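Local coordinates for protein collagen adhesin (Enterococcus faecalis, PDB 2OKM) that probably binds collagen as a cell-wall-anchored surface adhesin, this chain being its N2 collagen-binding subdomain, at residues Thr55-Asn60 against Ile103-Ser108; Asp36-Asp41 against Asn89-Arg94; Glu1-Phe6 against Asn27-Asp32. All blocks are in the same frame, centred on the assembly; numbering follows the deposited sequence.

Contact 1 of 3, residues Thr55-Asn60 against Ile103-Ser108; sequences TFDIVN and IVRYTS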
loop_
_atom_site.group_PDB
_atom_site.type_symbol
_atom_site.label_atom_id
_atom_site.label_comp_id
_atom_site.label_asym_id
_atom_site.label_seq_id
_atom_site.Cartn_x
_atom_site.Cartn_y
_atom_site.Cartn_z
ATOM N N THR A 55 -0.747 -0.456 -9.137
ATOM C CA THR A 55 -1.855 0.322 -9.682
ATOM C C THR A 55 -2.473 1.035 -8.489
ATOM O O THR A 55 -2.429 0.534 -7.358
ATOM C CB THR A 55 -2.941 -0.523 -10.406
ATOM O OG1 THR A 55 -3.605 -1.383 -9.478
ATOM C CG2 THR A 55 -2.321 -1.343 -11.522
ATOM N N PHE A 56 -3.032 2.210 -8.743
ATOM C CA PHE A 56 -3.631 3.011 -7.688
ATOM C C PHE A 56 -5.104 3.305 -7.948
ATOM O O PHE A 56 -5.462 3.896 -8.966
ATOM C CB PHE A 56 -2.856 4.324 -7.523
ATOM C CG PHE A 56 -1.425 4.138 -7.104
ATOM C CD1 PHE A 56 -0.475 3.679 -8.012
ATOM C CD2 PHE A 56 -1.030 4.407 -5.795
ATOM C CE1 PHE A 56 0.854 3.490 -7.620
ATOM C CE2 PHE A 56 0.294 4.223 -5.394
ATOM C CZ PHE A 56 1.237 3.763 -6.310
ATOM N N ASP A 57 -5.937 2.884 -6.999
ATOM C CA ASP A 57 -7.394 3.047 -7.023
ATOM C C ASP A 57 -7.647 4.265 -6.136
ATOM O O ASP A 57 -7.684 4.147 -4.912
ATOM C CB ASP A 57 -8.008 1.780 -6.417
ATOM C CG ASP A 57 -9.519 1.797 -6.382
ATOM O OD1 ASP A 57 -10.128 2.854 -6.646
ATOM O OD2 ASP A 57 -10.092 0.726 -6.073
ATOM N N ILE A 58 -7.812 5.429 -6.766
ATOM C CA ILE A 58 -7.976 6.697 -6.053
ATOM C C ILE A 58 -9.400 7.233 -6.089
ATOM O O ILE A 58 -9.970 7.434 -7.161
ATOM C CB ILE A 58 -7.018 7.746 -6.653
ATOM C CG1 ILE A 58 -5.628 7.125 -6.820
ATOM C CG2 ILE A 58 -6.936 8.972 -5.749
ATOM C CD1 ILE A 58 -4.612 8.060 -7.440
ATOM N N VAL A 59 -9.960 7.492 -4.911
ATOM C CA VAL A 59 -11.338 7.959 -4.831
ATOM C C VAL A 59 -11.614 9.108 -3.869
ATOM O O VAL A 59 -11.136 9.115 -2.737
ATOM C CB VAL A 59 -12.275 6.787 -4.418
ATOM C CG1 VAL A 59 -13.723 7.254 -4.380
ATOM C CG2 VAL A 59 -12.120 5.620 -5.380
ATOM N N ASN A 60 -12.380 10.089 -4.339
ATOM C CA ASN A 60 -12.818 11.190 -3.491
ATOM C C ASN A 60 -14.215 11.569 -3.976
ATOM O O ASN A 60 -14.736 10.939 -4.903
ATOM C CB ASN A 60 -11.851 12.389 -3.515
ATOM C CG ASN A 60 -11.618 12.947 -4.898
ATOM O OD1 ASN A 60 -12.538 13.070 -5.698
ATOM N ND2 ASN A 60 -10.372 13.317 -5.177
ATOM N N ILE A 103 -6.264 2.705 -2.824
ATOM C CA ILE A 103 -6.092 1.275 -2.632
ATOM C C ILE A 103 -4.971 0.956 -3.610
ATOM O O ILE A 103 -5.131 1.075 -4.827
ATOM C CB ILE A 103 -7.346 0.456 -2.964
ATOM C CG1 ILE A 103 -8.418 0.728 -1.904
ATOM C CG2 ILE A 103 -7.000 -1.038 -2.980
ATOM C CD1 ILE A 103 -9.734 0.022 -2.155
ATOM N N VAL A 104 -3.817 0.600 -3.062
ATOM C CA VAL A 104 -2.653 0.288 -3.875
ATOM C C VAL A 104 -2.582 -1.211 -4.051
ATOM O O VAL A 104 -2.519 -1.956 -3.075
ATOM C CB VAL A 104 -1.346 0.774 -3.202
ATOM C CG1 VAL A 104 -0.170 0.603 -4.157
ATOM C CG2 VAL A 104 -1.486 2.233 -2.789
ATOM N N ARG A 105 -2.608 -1.645 -5.304
ATOM C CA ARG A 105 -2.533 -3.060 -5.619
ATOM C C ARG A 105 -1.193 -3.372 -6.266
ATOM O O ARG A 105 -0.732 -2.638 -7.134
ATOM C CB ARG A 105 -3.650 -3.456 -6.594
ATOM C CG ARG A 105 -5.065 -3.440 -6.016
ATOM C CD ARG A 105 -6.077 -3.836 -7.087
ATOM N NE ARG A 105 -7.423 -4.038 -6.547
ATOM C CZ ARG A 105 -8.249 -3.060 -6.185
ATOM N NH1 ARG A 105 -7.883 -1.791 -6.307
ATOM N NH2 ARG A 105 -9.446 -3.355 -5.692
ATOM N N TYR A 106 -0.563 -4.453 -5.825
ATOM C CA TYR A 106 0.690 -4.895 -6.418
ATOM C C TYR A 106 0.844 -6.370 -6.117
ATOM O O TYR A 106 0.201 -6.899 -5.209
ATOM C CB TYR A 106 1.888 -4.091 -5.886
ATOM C CG TYR A 106 2.231 -4.310 -4.430
ATOM C CD1 TYR A 106 3.109 -5.326 -4.040
ATOM C CD2 TYR A 106 1.688 -3.489 -3.439
ATOM C CE1 TYR A 106 3.440 -5.513 -2.699
ATOM C CE2 TYR A 106 2.011 -3.668 -2.097
ATOM C CZ TYR A 106 2.887 -4.680 -1.734
ATOM O OH TYR A 106 3.207 -4.861 -0.409
ATOM N N THR A 107 1.690 -7.043 -6.886
ATOM C CA THR A 107 1.897 -8.463 -6.675
ATOM C C THR A 107 3.351 -8.789 -6.433
ATOM O O THR A 107 4.242 -7.980 -6.685
ATOM C CB THR A 107 1.456 -9.290 -7.895
ATOM O OG1 THR A 107 2.110 -8.791 -9.069
ATOM C CG2 THR A 107 -0.050 -9.215 -8.077
ATOM N N SER A 108 3.570 -9.988 -5.920
ATOM C CA SER A 108 4.907 -10.489 -5.697
ATOM C C SER A 108 4.875 -11.902 -6.223
ATOM O O SER A 108 3.852 -12.581 -6.137
ATOM C CB SER A 108 5.263 -10.474 -4.216
ATOM O OG SER A 108 5.457 -9.141 -3.790
HETATM O O HOH W 1 -5.569 -0.488 -7.291
#

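Contact 2 of 3, residues Asp36-Asp41 against Asn89-Arg94; sequences DISIAD and NLRFYR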
loop_
_atom_site.group_PDB
_atom_site.type_symbol
_atom_site.label_atom_id
_atom_site.label_comp_id
_atom_site.label_asym_id
_atom_site.label_seq_id
_atom_site.Cartn_x
_atom_site.Cartn_y
_atom_site.Cartn_z
ATOM N N ASP A 36 2.090 14.707 4.675
ATOM C CA ASP A 36 2.197 13.596 3.738
ATOM C C ASP A 36 1.958 12.307 4.509
ATOM O O ASP A 36 2.041 12.282 5.738
ATOM C CB ASP A 36 3.601 13.499 3.130
ATOM C CG ASP A 36 3.982 14.702 2.294
ATOM O OD1 ASP A 36 3.099 15.486 1.894
ATOM O OD2 ASP A 36 5.190 14.844 2.018
ATOM N N ILE A 37 1.660 11.242 3.776
ATOM C CA ILE A 37 1.466 9.923 4.365
ATOM C C ILE A 37 2.687 9.166 3.867
ATOM O O ILE A 37 2.912 9.089 2.662
ATOM C CB ILE A 37 0.210 9.226 3.817
ATOM C CG1 ILE A 37 -1.031 10.065 4.122
ATOM C CG2 ILE A 37 0.086 7.834 4.436
ATOM C CD1 ILE A 37 -2.274 9.597 3.385
ATOM N N SER A 38 3.476 8.612 4.784
ATOM C CA SER A 38 4.687 7.899 4.390
ATOM C C SER A 38 4.698 6.463 4.875
ATOM O O SER A 38 4.599 6.206 6.070
ATOM C CB SER A 38 5.920 8.628 4.931
ATOM O OG SER A 38 5.960 9.965 4.468
ATOM N N ILE A 39 4.831 5.532 3.935
ATOM C CA ILE A 39 4.860 4.112 4.252
ATOM C C ILE A 39 6.224 3.508 3.941
ATOM O O ILE A 39 6.761 3.706 2.852
ATOM C CB ILE A 39 3.813 3.331 3.423
ATOM C CG1 ILE A 39 2.410 3.871 3.704
ATOM C CG2 ILE A 39 3.898 1.840 3.747
ATOM C CD1 ILE A 39 1.337 3.250 2.831
ATOM N N ALA A 40 6.787 2.790 4.910
ATOM C CA ALA A 40 8.058 2.101 4.718
ATOM C C ALA A 40 7.646 0.635 4.718
ATOM O O ALA A 40 7.186 0.113 5.736
ATOM C CB ALA A 40 9.011 2.386 5.873
ATOM N N ASP A 41 7.800 -0.022 3.573
ATOM C CA ASP A 41 7.391 -1.414 3.435
ATOM C C ASP A 41 8.544 -2.398 3.258
ATOM O O ASP A 41 9.412 -2.205 2.410
ATOM C CB ASP A 41 6.426 -1.529 2.251
ATOM C CG ASP A 41 5.683 -2.843 2.230
ATOM O OD1 ASP A 41 6.337 -3.897 2.082
ATOM O OD2 ASP A 41 4.441 -2.814 2.363
ATOM N N ASN A 89 9.557 2.389 -0.222
ATOM C CA ASN A 89 8.992 3.446 0.597
ATOM C C ASN A 89 8.012 4.152 -0.326
ATOM O O ASN A 89 8.360 4.521 -1.449
ATOM C CB ASN A 89 10.068 4.427 1.074
ATOM C CG ASN A 89 11.068 3.783 2.009
ATOM O OD1 ASN A 89 10.723 2.892 2.785
ATOM N ND2 ASN A 89 12.313 4.245 1.956
ATOM N N LEU A 90 6.782 4.322 0.139
ATOM C CA LEU A 90 5.760 4.974 -0.664
ATOM C C LEU A 90 5.187 6.171 0.082
ATOM O O LEU A 90 4.736 6.048 1.221
ATOM C CB LEU A 90 4.648 3.974 -0.996
ATOM C CG LEU A 90 3.438 4.471 -1.797
ATOM C CD1 LEU A 90 3.887 5.052 -3.126
ATOM C CD2 LEU A 90 2.479 3.306 -2.020
ATOM N N ARG A 91 5.214 7.329 -0.568
ATOM C CA ARG A 91 4.702 8.555 0.027
ATOM C C ARG A 91 3.548 9.138 -0.780
ATOM O O ARG A 91 3.573 9.125 -2.009
ATOM C CB ARG A 91 5.826 9.585 0.116
ATOM C CG ARG A 91 5.377 10.962 0.540
ATOM C CD ARG A 91 6.577 11.886 0.665
ATOM N NE ARG A 91 7.609 11.393 1.579
ATOM C CZ ARG A 91 7.810 11.866 2.805
ATOM N NH1 ARG A 91 7.042 12.838 3.259
ATOM N NH2 ARG A 91 8.799 11.400 3.565
ATOM N N PHE A 92 2.533 9.623 -0.071
ATOM C CA PHE A 92 1.368 10.262 -0.680
ATOM C C PHE A 92 1.443 11.711 -0.223
ATOM O O PHE A 92 1.449 11.984 0.983
ATOM C CB PHE A 92 0.065 9.649 -0.156
ATOM C CG PHE A 92 -0.086 8.186 -0.453
ATOM C CD1 PHE A 92 -0.803 7.759 -1.565
ATOM C CD2 PHE A 92 0.495 7.236 0.380
ATOM C CE1 PHE A 92 -0.942 6.405 -1.844
ATOM C CE2 PHE A 92 0.362 5.877 0.109
ATOM C CZ PHE A 92 -0.356 5.461 -1.004
ATOM N N TYR A 93 1.514 12.640 -1.171
ATOM C CA TYR A 93 1.599 14.050 -0.812
ATOM C C TYR A 93 0.300 14.552 -0.187
ATOM O O TYR A 93 -0.796 14.167 -0.592
ATOM C CB TYR A 93 1.963 14.895 -2.035
ATOM C CG TYR A 93 3.275 14.503 -2.688
ATOM C CD1 TYR A 93 4.382 14.143 -1.918
ATOM C CD2 TYR A 93 3.416 14.518 -4.076
ATOM C CE1 TYR A 93 5.599 13.805 -2.515
ATOM C CE2 TYR A 93 4.632 14.183 -4.682
ATOM C CZ TYR A 93 5.713 13.828 -3.895
ATOM O OH TYR A 93 6.911 13.488 -4.486
ATOM N N ARG A 94 0.450 15.419 0.805
ATOM C CA ARG A 94 -0.666 15.985 1.553
ATOM C C ARG A 94 -1.873 16.455 0.742
ATOM O O ARG A 94 -2.987 15.962 0.930
ATOM C CB ARG A 94 -0.146 17.149 2.406
ATOM C CG ARG A 94 -1.067 17.623 3.524
ATOM C CD ARG A 94 -2.260 18.416 3.019
ATOM N NE ARG A 94 -3.003 19.033 4.120
ATOM C CZ ARG A 94 -2.761 20.246 4.605
ATOM N NH1 ARG A 94 -1.792 20.992 4.091
ATOM N NH2 ARG A 94 -3.492 20.718 5.610
#

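Contact 3 of 3, residues Glu1-Phe6 against Asn27-Asp32; sequences ERDYPF and NLNKSD. With SO4 (sulfate ion), chain B.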
loop_
_atom_site.group_PDB
_atom_site.type_symbol
_atom_site.label_atom_id
_atom_site.label_comp_id
_atom_site.label_asym_id
_atom_site.label_seq_id
_atom_site.Cartn_x
_atom_site.Cartn_y
_atom_site.Cartn_z
ATOM N N GLU A 1 -21.731 4.042 5.942
ATOM C CA GLU A 1 -20.331 3.805 5.492
ATOM C C GLU A 1 -19.544 3.050 6.562
ATOM O O GLU A 1 -19.626 3.364 7.753
ATOM C CB GLU A 1 -19.650 5.140 5.177
ATOM N N ARG A 2 -18.783 2.049 6.132
ATOM C CA ARG A 2 -17.993 1.252 7.057
ATOM C C ARG A 2 -16.828 2.030 7.664
ATOM O O ARG A 2 -16.206 2.866 7.008
ATOM C CB ARG A 2 -17.490 -0.012 6.359
ATOM C CG ARG A 2 -18.613 -0.959 5.976
ATOM C CD ARG A 2 -18.104 -2.251 5.356
ATOM N NE ARG A 2 -19.206 -3.169 5.076
ATOM C CZ ARG A 2 -19.727 -3.378 3.870
ATOM N NH1 ARG A 2 -19.244 -2.739 2.811
ATOM N NH2 ARG A 2 -20.745 -4.217 3.728
ATOM N N ASP A 3 -16.555 1.737 8.931
ATOM C CA ASP A 3 -15.491 2.375 9.699
ATOM C C ASP A 3 -14.202 1.569 9.558
ATOM O O ASP A 3 -14.043 0.521 10.174
ATOM C CB ASP A 3 -15.939 2.450 11.167
ATOM C CG ASP A 3 -14.857 2.948 12.102
ATOM O OD1 ASP A 3 -13.808 3.430 11.634
ATOM O OD2 ASP A 3 -15.074 2.865 13.326
ATOM N N TYR A 4 -13.284 2.067 8.733
ATOM C CA TYR A 4 -12.010 1.391 8.499
ATOM C C TYR A 4 -10.873 2.099 9.220
ATOM O O TYR A 4 -10.991 3.263 9.594
ATOM C CB TYR A 4 -11.675 1.392 7.002
ATOM C CG TYR A 4 -12.610 0.602 6.120
ATOM C CD1 TYR A 4 -12.551 -0.790 6.077
ATOM C CD2 TYR A 4 -13.547 1.248 5.312
ATOM C CE1 TYR A 4 -13.399 -1.523 5.251
ATOM C CE2 TYR A 4 -14.403 0.524 4.480
ATOM C CZ TYR A 4 -14.321 -0.858 4.455
ATOM O OH TYR A 4 -15.158 -1.579 3.634
ATOM N N PRO A 5 -9.755 1.395 9.449
ATOM C CA PRO A 5 -8.660 2.098 10.120
ATOM C C PRO A 5 -8.108 3.062 9.074
ATOM O O PRO A 5 -8.441 2.939 7.892
ATOM C CB PRO A 5 -7.673 0.981 10.449
ATOM C CG PRO A 5 -7.942 -0.046 9.393
ATOM C CD PRO A 5 -9.447 -0.033 9.269
ATOM N N PHE A 6 -7.290 4.021 9.491
ATOM C CA PHE A 6 -6.720 4.952 8.528
ATOM C C PHE A 6 -5.894 4.157 7.527
ATOM O O PHE A 6 -5.822 4.503 6.350
ATOM C CB PHE A 6 -5.818 5.975 9.207
ATOM C CG PHE A 6 -5.216 6.956 8.249
ATOM C CD1 PHE A 6 -5.971 8.012 7.753
ATOM C CD2 PHE A 6 -3.916 6.784 7.788
ATOM C CE1 PHE A 6 -5.439 8.885 6.805
ATOM C CE2 PHE A 6 -3.375 7.652 6.840
ATOM C CZ PHE A 6 -4.139 8.703 6.349
ATOM N N ASN A 27 -6.577 5.534 3.921
ATOM C CA ASN A 27 -7.618 6.523 4.178
ATOM C C ASN A 27 -8.951 6.211 3.489
ATOM O O ASN A 27 -9.533 7.073 2.833
ATOM C CB ASN A 27 -7.081 7.892 3.735
ATOM C CG ASN A 27 -7.911 9.049 4.245
ATOM O OD1 ASN A 27 -8.572 8.951 5.280
ATOM N ND2 ASN A 27 -7.858 10.167 3.530
ATOM N N LEU A 28 -9.442 4.984 3.652
ATOM C CA LEU A 28 -10.699 4.591 3.022
ATOM C C LEU A 28 -11.885 5.451 3.459
ATOM O O LEU A 28 -12.848 5.614 2.706
ATOM C CB LEU A 28 -10.993 3.107 3.282
ATOM C CG LEU A 28 -10.354 2.107 2.306
ATOM C CD1 LEU A 28 -8.861 2.333 2.211
ATOM C CD2 LEU A 28 -10.661 0.686 2.758
ATOM N N ASN A 29 -11.820 6.012 4.662
ATOM C CA ASN A 29 -12.918 6.858 5.126
ATOM C C ASN A 29 -12.778 8.296 4.657
ATOM O O ASN A 29 -13.571 9.162 5.021
ATOM C CB ASN A 29 -13.046 6.799 6.643
ATOM C CG ASN A 29 -13.642 5.490 7.114
ATOM O OD1 ASN A 29 -12.929 4.594 7.545
ATOM N ND2 ASN A 29 -14.963 5.368 7.006
ATOM N N LYS A 30 -11.757 8.540 3.845
ATOM C CA LYS A 30 -11.520 9.851 3.271
ATOM C C LYS A 30 -11.469 10.987 4.284
ATOM O O LYS A 30 -12.180 11.987 4.154
ATOM C CB LYS A 30 -12.589 10.135 2.214
ATOM C CG LYS A 30 -12.594 9.108 1.076
ATOM C CD LYS A 30 -13.740 9.326 0.108
ATOM C CE LYS A 30 -14.761 8.190 0.179
ATOM N NZ LYS A 30 -14.784 7.351 -1.062
ATOM N N SER A 31 -10.604 10.839 5.282
ATOM C CA SER A 31 -10.421 11.863 6.305
ATOM C C SER A 31 -9.461 12.910 5.749
ATOM O O SER A 31 -8.800 12.687 4.739
ATOM C CB SER A 31 -9.799 11.258 7.564
ATOM O OG SER A 31 -10.581 10.192 8.078
ATOM N N ASP A 32 -9.397 14.061 6.402
ATOM C CA ASP A 32 -8.474 15.102 5.984
ATOM C C ASP A 32 -7.130 14.688 6.584
ATOM O O ASP A 32 -7.091 13.883 7.516
ATOM C CB ASP A 32 -8.907 16.457 6.562
ATOM C CG ASP A 32 -8.190 17.629 5.917
ATOM O OD1 ASP A 32 -8.448 18.780 6.333
ATOM O OD2 ASP A 32 -7.381 17.409 4.992
HETATM S S SO4 B . -7.376 3.485 13.384
HETATM O O1 SO4 B . -8.733 2.928 13.224
HETATM O O2 SO4 B . -7.298 4.284 14.621
HETATM O O3 SO4 B . -6.405 2.376 13.447
HETATM O O4 SO4 B . -7.057 4.344 12.232
HETATM O O HOH W 2 -10.276 5.026 6.887
#

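Contact 1 of 3, residues Thr55-Asn60 against Ile103-Ser108
Thr55, Phe56 and Asp57 face Arg105, Val104 and Ile103 in turn along two antiparallel strands whose directions differ by 165°. Thr55 with Arg105 and Asp57 with Ile103 are hydrogen-bonded pairs, four N-H...O bonds in all, and Phe56 with Val104 between them is a non-hydrogen-bonded pair. Phe56 and Val104 point to the buried side of the sheet, where they lie next to each other and head the same way. Val104 CG1 sits over one face of the Phe56 ring, offset toward its rim and 4.2 Å from the ring centroid, a CH-pi contact. The other methyl, Val104 CG2, meets Phe56 CE2 at 3.7 Å. Both side chains are wholly apolar, and the two valine methyls fit the ring, which Phe72 stacks on as well.

Thr55, Asp57, Ile103 and Arg105 share the opposite side. With chi1 at -180°, Asp57 CG stands beside its own carbonyl carbon, and Arg105 NH1 donates a weak hydrogen bond to OD2 at 3.4 Å, part of a salt bridge. Carboxylate and guanidinium are nearly coplanar, 26° apart. Asp57 CB also packs on Ile103 CB at 3.8 Å, pairing the foot of an acid with an aliphatic chain. A water accepts a bond from Arg105 NH1 at 2.8 Å. It gives one to Ile103 O at 3.0 Å and is hydrogen-bonded to Thr55 OG1 too. Arg105 NH1 thus has two partners, carboxylate and water, and the water ties both strands together. The chemistry implies a sheet with an apolar inner side and a mixed outer one, where Ile103 sits beside a weak Asp57-Arg105 pair and a bridging water.

Contact 2 of 3, residues Asp36-Asp41 against Asn89-Arg94
Asn89 and Ala40 form a non-hydrogen-bonded pair at one end of this antiparallel strand pairing, and Asn89 CA makes a CA-H...O contact with Ile39 O at 3.2 Å. Leu90 comes next, exchanging two backbone bonds with Ile39 and turning its side chain to the buried side. Arg91 points the other way, beside Ser38. The bend at chi3 (-56°) turns NE back, and Ser38 OG lies over the centre of the guanidinium, 3.1 Å from CZ. Arg91 NH1 bonds the anti lone pair of Asp36 OD2 at 3.0 Å, a salt bridge. There the carboxylate stands 82° from the guanidinium plane. Phe92 exchanges two bonds with Ile37, and its CE2 edge touches Ile39 CD1 at 3.9 Å; two beta-branched chains beside an aromatic ring suit a buried strand. Tyr93 CA passes Asp36 OD1 at 3.4 Å. Arg94 N then donates to that oxygen at 2.9 Å, while Arg94 NE is held by Val33 O. Asp36, its two oxygens on different partners, ties down the strand end. Ile37, Leu90 and Phe92 meet strand 19-26 of the other sheet, consistent with an immunoglobulin-like beta sandwich as in collagen-binding adhesin domains.

Contact 3 of 3, residues Glu1-Phe6 against Asn27-Asp32
Leu28 lies over the Tyr4 ring, its CD2 above the ring centre at 3.9 Å from the centroid, in a CH-pi contact, while Asn29 OD1 comes near the ring edge. Leu28 belongs to a type I beta turn, Asn27 to Lys30, closed by Lys30 N on Asn27 O, and the N-terminal peptide lies against it. Leu28 CB adds a touch on Tyr4 CD2 at 3.8 Å. On the Phe6 ring, Asn27 CA lies over one face, and the ring and the Asn27 amide are inclined by 32°; Tyr128 stacks with the same ring. Phe6 CE1 comes closest to Asn27 OD1, at 3.5 Å, with Asn27 CB and CG also near.

Asn27 and Lys30 both have left-handed backbone angles, a conformation that asparagine tolerates better than most residues. Asn27 CG is anti to the backbone N (chi1 -166°), and the amide grips the Ser31 backbone with two bonds: OD1 accepts from Ser31 N and ND2 donates to Ser31 O. The turn is therefore braced by a side chain of its own first residue.

Asn29 reaches out of the turn to the N-terminal peptide. Its OD1 accepts Tyr4 N at 2.8 Å on a lone pair in the carbonyl plane. Its ND2 donates to Arg2 O, also at 2.8 Å. An amide fits here because it can offer one acceptor and one donor to a peptide backbone. A water lies between Asn29 N, which donates to it at 2.9 Å, and the acceptors Pro5 O and Asn29 OD1. Asn27 N reaches Phe6 O at 2.7 Å, joining the turn to the residue just before strand 7-12. A sulfate ion, probably from the crystallisation liquor, takes the Phe6 N bond on its O4 at 2.8 Å.

Overall arrangement
Contact 1 belongs to one sheet of the domain and contact 2 to the other, their centres about 14 Å apart, and their apolar sides meet between the sheets: Val104 CG2 lies 3.9 Å from Phe92 CZ, and Phe56 CE2 lies 4.1 Å from Leu90 CD2. Contact 3 lies at the surface, with its centre about 15 Å from that of contact 1 and about 17 Å from that of contact 2. It reaches contact 2 through Phe6 CZ, 3.6 Å from Ile37 CD1, and contact 1 through Lys30 NZ, 3.5 Å from Val59 CG1. The sulfate of contact 3 gives no evidence of where collagen would bind.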